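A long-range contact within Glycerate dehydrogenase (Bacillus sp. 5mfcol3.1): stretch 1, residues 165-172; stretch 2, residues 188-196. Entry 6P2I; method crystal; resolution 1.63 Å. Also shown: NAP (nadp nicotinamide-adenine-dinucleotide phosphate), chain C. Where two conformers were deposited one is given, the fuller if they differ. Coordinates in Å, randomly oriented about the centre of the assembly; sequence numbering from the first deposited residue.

Stretch 1 165-172: QMKVIGLN
Stretch 2 (188-196) ELMKKSDII

Strand 167-171 packs against helix 188-192 with N-to-C directions at 150°, nearly antiparallel, and axes 9.1 Å apart at closest approach. No hydrogen bond crosses between the stretches; apolar packing joins them, burying 257 Å² in total.

Gln 165 leaves the preceding helix with positive phi (58/59) and stays out of reach. Met 166 (-110/160) turns its CA-to-CB bond toward stretch 2. Its rotamer, m, t, p, carries the buried, flexible thioether until Met 166 CE lies 3.6 Å from Ile 195 CD1. Ile 195 (-131/132; chi1 m, chi2 140°) starts sideways, but its end comes nearer.

Lys 167 (-89/124) and Val 168 (-109/122) take no part, the lysine being exposed and the valine buried. Ile 169 (-122/165) points toward the helix with chi1 p and chi2 t, an extended branch whose tip reaches the helix backbone: Ile 169 CD1 is 4.1 Å from Leu 189 CA and 4.4 Å from Lys 192 CB. The same Ile 169 CD1 lies 3.6 Å from Ser 193 OG. That hydroxyl, with chi1 m, donates to the backbone, Ser 193 OG to Leu 189 O at 2.7 Å, so its polarity is satisfied beside the methyl. Lys 192 starts toward the strand but its end leads away, and Lys 192 NZ forms a salt bridge with Glu 188 OE2 at 3.5 Å.

Gly 170, almost fully extended (-176/177), marks the register: Gly 170 CA is 6.9 Å from Leu 189 CA and 3.9 Å from Leu 189 CD1. Leu 189 (chi1 t, chi2 148°) is buried and points toward the strand. Leu 171 (-152/151; p, p) also points across, placing Leu 171 CD2 4.0 Å from Leu 189 CD1, while Leu 171 CD1 lies 3.6 Å from NAP C2A. Asn 172 (-135/-172; chi1 p) leaves this contact, with Asn 172 CB 3.3 Å from NAP O2B.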

# COMPACT_ATOMS: atom_id res chain seq x y z
N GLN A 165 9.36 10.69 -2.76
CA GLN A 165 9.92 11.86 -2.07
C GLN A 165 9.97 11.62 -0.56
O GLN A 165 9.38 12.34 0.24
CB GLN A 165 9.16 13.14 -2.41
CG GLN A 165 9.22 13.53 -3.89
CD GLN A 165 10.63 13.82 -4.36
OE1 GLN A 165 11.12 13.21 -5.31
NE2 GLN A 165 11.30 14.76 -3.69
N MET A 166 10.68 10.56 -0.19
CA MET A 166 11.01 10.25 1.20
C MET A 166 12.50 10.48 1.41
O MET A 166 13.28 10.52 0.46
CB MET A 166 10.65 8.80 1.54
CG MET A 166 9.19 8.50 1.30
SD MET A 166 8.76 6.80 1.54
CE MET A 166 8.88 6.69 3.31
N LYS A 167 12.89 10.65 2.67
CA LYS A 167 14.30 10.66 3.04
C LYS A 167 14.70 9.22 3.34
O LYS A 167 14.05 8.57 4.17
CB LYS A 167 14.57 11.55 4.25
CG LYS A 167 13.61 12.72 4.36
CD LYS A 167 14.31 13.99 4.79
CE LYS A 167 13.38 15.19 4.68
NZ LYS A 167 14.08 16.47 4.99
N VAL A 168 15.72 8.72 2.66
CA VAL A 168 16.13 7.32 2.80
C VAL A 168 17.46 7.27 3.54
O VAL A 168 18.45 7.85 3.09
CB VAL A 168 16.24 6.62 1.44
CG1 VAL A 168 16.58 5.14 1.63
CG2 VAL A 168 14.95 6.80 0.65
N ILE A 169 17.47 6.56 4.67
CA ILE A 169 18.70 6.25 5.37
C ILE A 169 18.80 4.73 5.47
O ILE A 169 17.85 4.00 5.21
CB ILE A 169 18.79 6.93 6.76
CG1 ILE A 169 17.78 6.33 7.73
CG2 ILE A 169 18.62 8.46 6.63
CD1 ILE A 169 17.78 6.99 9.10
N GLY A 170 19.99 4.24 5.81
CA GLY A 170 20.16 2.80 5.77
C GLY A 170 21.52 2.39 6.28
O GLY A 170 22.37 3.23 6.62
N LEU A 171 21.72 1.08 6.33
CA LEU A 171 22.99 0.56 6.79
C LEU A 171 23.26 -0.78 6.14
O LEU A 171 22.33 -1.52 5.79
CB LEU A 171 23.04 0.42 8.32
CG LEU A 171 22.15 -0.58 9.06
CD1 LEU A 171 22.79 -1.94 9.15
CD2 LEU A 171 21.87 -0.08 10.46
N ASN A 172 24.54 -1.08 5.99
CA ASN A 172 24.99 -2.37 5.54
C ASN A 172 26.15 -2.78 6.44
O ASN A 172 26.45 -2.12 7.44
CB ASN A 172 25.35 -2.35 4.04
CG ASN A 172 26.47 -1.36 3.71
OD1 ASN A 172 27.19 -0.89 4.59
ND2 ASN A 172 26.61 -1.05 2.43
N GLU A 188 21.33 5.34 15.38
CA GLU A 188 20.74 6.49 14.72
C GLU A 188 19.58 6.09 13.83
O GLU A 188 18.56 6.78 13.79
CB GLU A 188 21.79 7.25 13.90
CG GLU A 188 21.20 8.50 13.28
CD GLU A 188 22.23 9.36 12.58
OE1 GLU A 188 23.41 8.96 12.53
OE2 GLU A 188 21.84 10.44 12.08
N LEU A 189 19.70 4.96 13.13
CA LEU A 189 18.59 4.54 12.28
C LEU A 189 17.32 4.33 13.11
O LEU A 189 16.24 4.80 12.72
CB LEU A 189 18.94 3.25 11.54
CG LEU A 189 17.97 2.82 10.43
CD1 LEU A 189 18.75 2.10 9.33
CD2 LEU A 189 16.81 1.94 10.95
N MET A 190 17.44 3.65 14.25
CA MET A 190 16.27 3.40 15.08
C MET A 190 15.71 4.69 15.65
O MET A 190 14.49 4.82 15.80
CB MET A 190 16.61 2.42 16.21
CG MET A 190 17.12 1.05 15.73
SD MET A 190 15.93 0.17 14.71
CE MET A 190 14.71 -0.33 15.93
N LYS A 191 16.57 5.66 15.96
CA LYS A 191 16.10 6.91 16.55
C LYS A 191 15.40 7.80 15.52
O LYS A 191 14.41 8.46 15.84
CB LYS A 191 17.26 7.68 17.18
CG LYS A 191 17.77 7.13 18.50
CD LYS A 191 18.98 7.93 18.96
CE LYS A 191 19.51 7.44 20.29
NZ LYS A 191 20.87 7.99 20.57
N LYS A 192 15.92 7.84 14.29
CA LYS A 192 15.50 8.86 13.34
C LYS A 192 14.45 8.40 12.34
O LYS A 192 13.82 9.25 11.70
CB LYS A 192 16.72 9.39 12.57
CG LYS A 192 17.81 10.02 13.43
CD LYS A 192 17.34 11.26 14.15
CE LYS A 192 18.33 12.41 13.98
NZ LYS A 192 19.72 12.03 14.38
N SER A 193 14.24 7.09 12.19
CA SER A 193 13.35 6.60 11.15
C SER A 193 11.89 6.71 11.56
O SER A 193 11.51 6.36 12.68
CB SER A 193 13.65 5.15 10.80
OG SER A 193 14.99 5.00 10.35
N ASP A 194 11.06 7.20 10.64
CA ASP A 194 9.62 7.09 10.79
C ASP A 194 9.14 5.70 10.40
O ASP A 194 8.16 5.20 10.96
CB ASP A 194 8.94 8.15 9.94
CG ASP A 194 9.38 9.53 10.34
OD1 ASP A 194 9.18 9.87 11.52
OD2 ASP A 194 9.94 10.29 9.50
N ILE A 195 9.82 5.10 9.44
CA ILE A 195 9.52 3.77 8.94
C ILE A 195 10.83 2.99 8.92
O ILE A 195 11.86 3.51 8.47
CB ILE A 195 8.90 3.82 7.53
CG1 ILE A 195 7.60 4.65 7.55
CG2 ILE A 195 8.65 2.42 7.00
CD1 ILE A 195 7.41 5.56 6.35
N ILE A 196 10.82 1.77 9.45
CA ILE A 196 12.00 0.92 9.47
C ILE A 196 11.65 -0.35 8.72
O ILE A 196 10.60 -0.95 8.97
CB ILE A 196 12.45 0.59 10.91
CG1 ILE A 196 12.83 1.86 11.66
CG2 ILE A 196 13.60 -0.43 10.89
CD1 ILE A 196 12.78 1.73 13.17
PA NAP C . 21.49 -8.88 -0.42
O1A NAP C . 22.54 -9.90 -0.04
O2A NAP C . 21.50 -8.28 -1.79
O5B NAP C . 21.60 -7.67 0.63
C5B NAP C . 21.81 -7.91 2.02
C4B NAP C . 22.08 -6.57 2.67
O4B NAP C . 22.19 -6.79 4.08
C3B NAP C . 23.41 -5.95 2.22
O3B NAP C . 23.31 -4.52 2.30
C2B NAP C . 24.39 -6.41 3.27
O2B NAP C . 25.51 -5.55 3.41
C1B NAP C . 23.48 -6.32 4.49
N9A NAP C . 24.03 -7.09 5.62
C8A NAP C . 24.43 -8.37 5.61
N7A NAP C . 24.90 -8.73 6.83
C5A NAP C . 24.80 -7.64 7.62
C6A NAP C . 25.12 -7.32 9.03
N6A NAP C . 25.65 -8.26 9.85
N1A NAP C . 24.85 -6.07 9.45
C2A NAP C . 24.33 -5.12 8.65
N3A NAP C . 24.01 -5.33 7.36
C4A NAP C . 24.23 -6.56 6.81
O3 NAP C . 20.08 -9.55 -0.03
PN NAP C . 18.64 -9.25 -0.66
O1N NAP C . 18.53 -9.87 -2.03
O2N NAP C . 18.32 -7.78 -0.52
O5D NAP C . 17.71 -10.12 0.32
C5D NAP C . 17.68 -9.82 1.73
C4D NAP C . 16.82 -10.84 2.46
O4D NAP C . 15.47 -10.71 2.04
C3D NAP C . 17.15 -12.29 2.15
O3D NAP C . 18.27 -12.79 2.91
C2D NAP C . 15.84 -13.00 2.49
O2D NAP C . 15.91 -13.50 3.83
C1D NAP C . 14.78 -11.90 2.37
N1N NAP C . 13.80 -12.24 1.33
C2N NAP C . 12.50 -12.31 1.64
C3N NAP C . 11.54 -12.65 0.68
C7N NAP C . 10.09 -12.74 1.06
O7N NAP C . 9.32 -13.33 0.31
N7N NAP C . 9.66 -12.24 2.22
C4N NAP C . 11.97 -12.92 -0.62
C5N NAP C . 13.33 -12.86 -0.92
C6N NAP C . 14.23 -12.51 0.08
P2B NAP C . 26.84 -5.69 2.51
O1X NAP C . 27.30 -7.13 2.66
O2X NAP C . 26.40 -5.38 1.10
O3X NAP C . 27.75 -4.64 3.08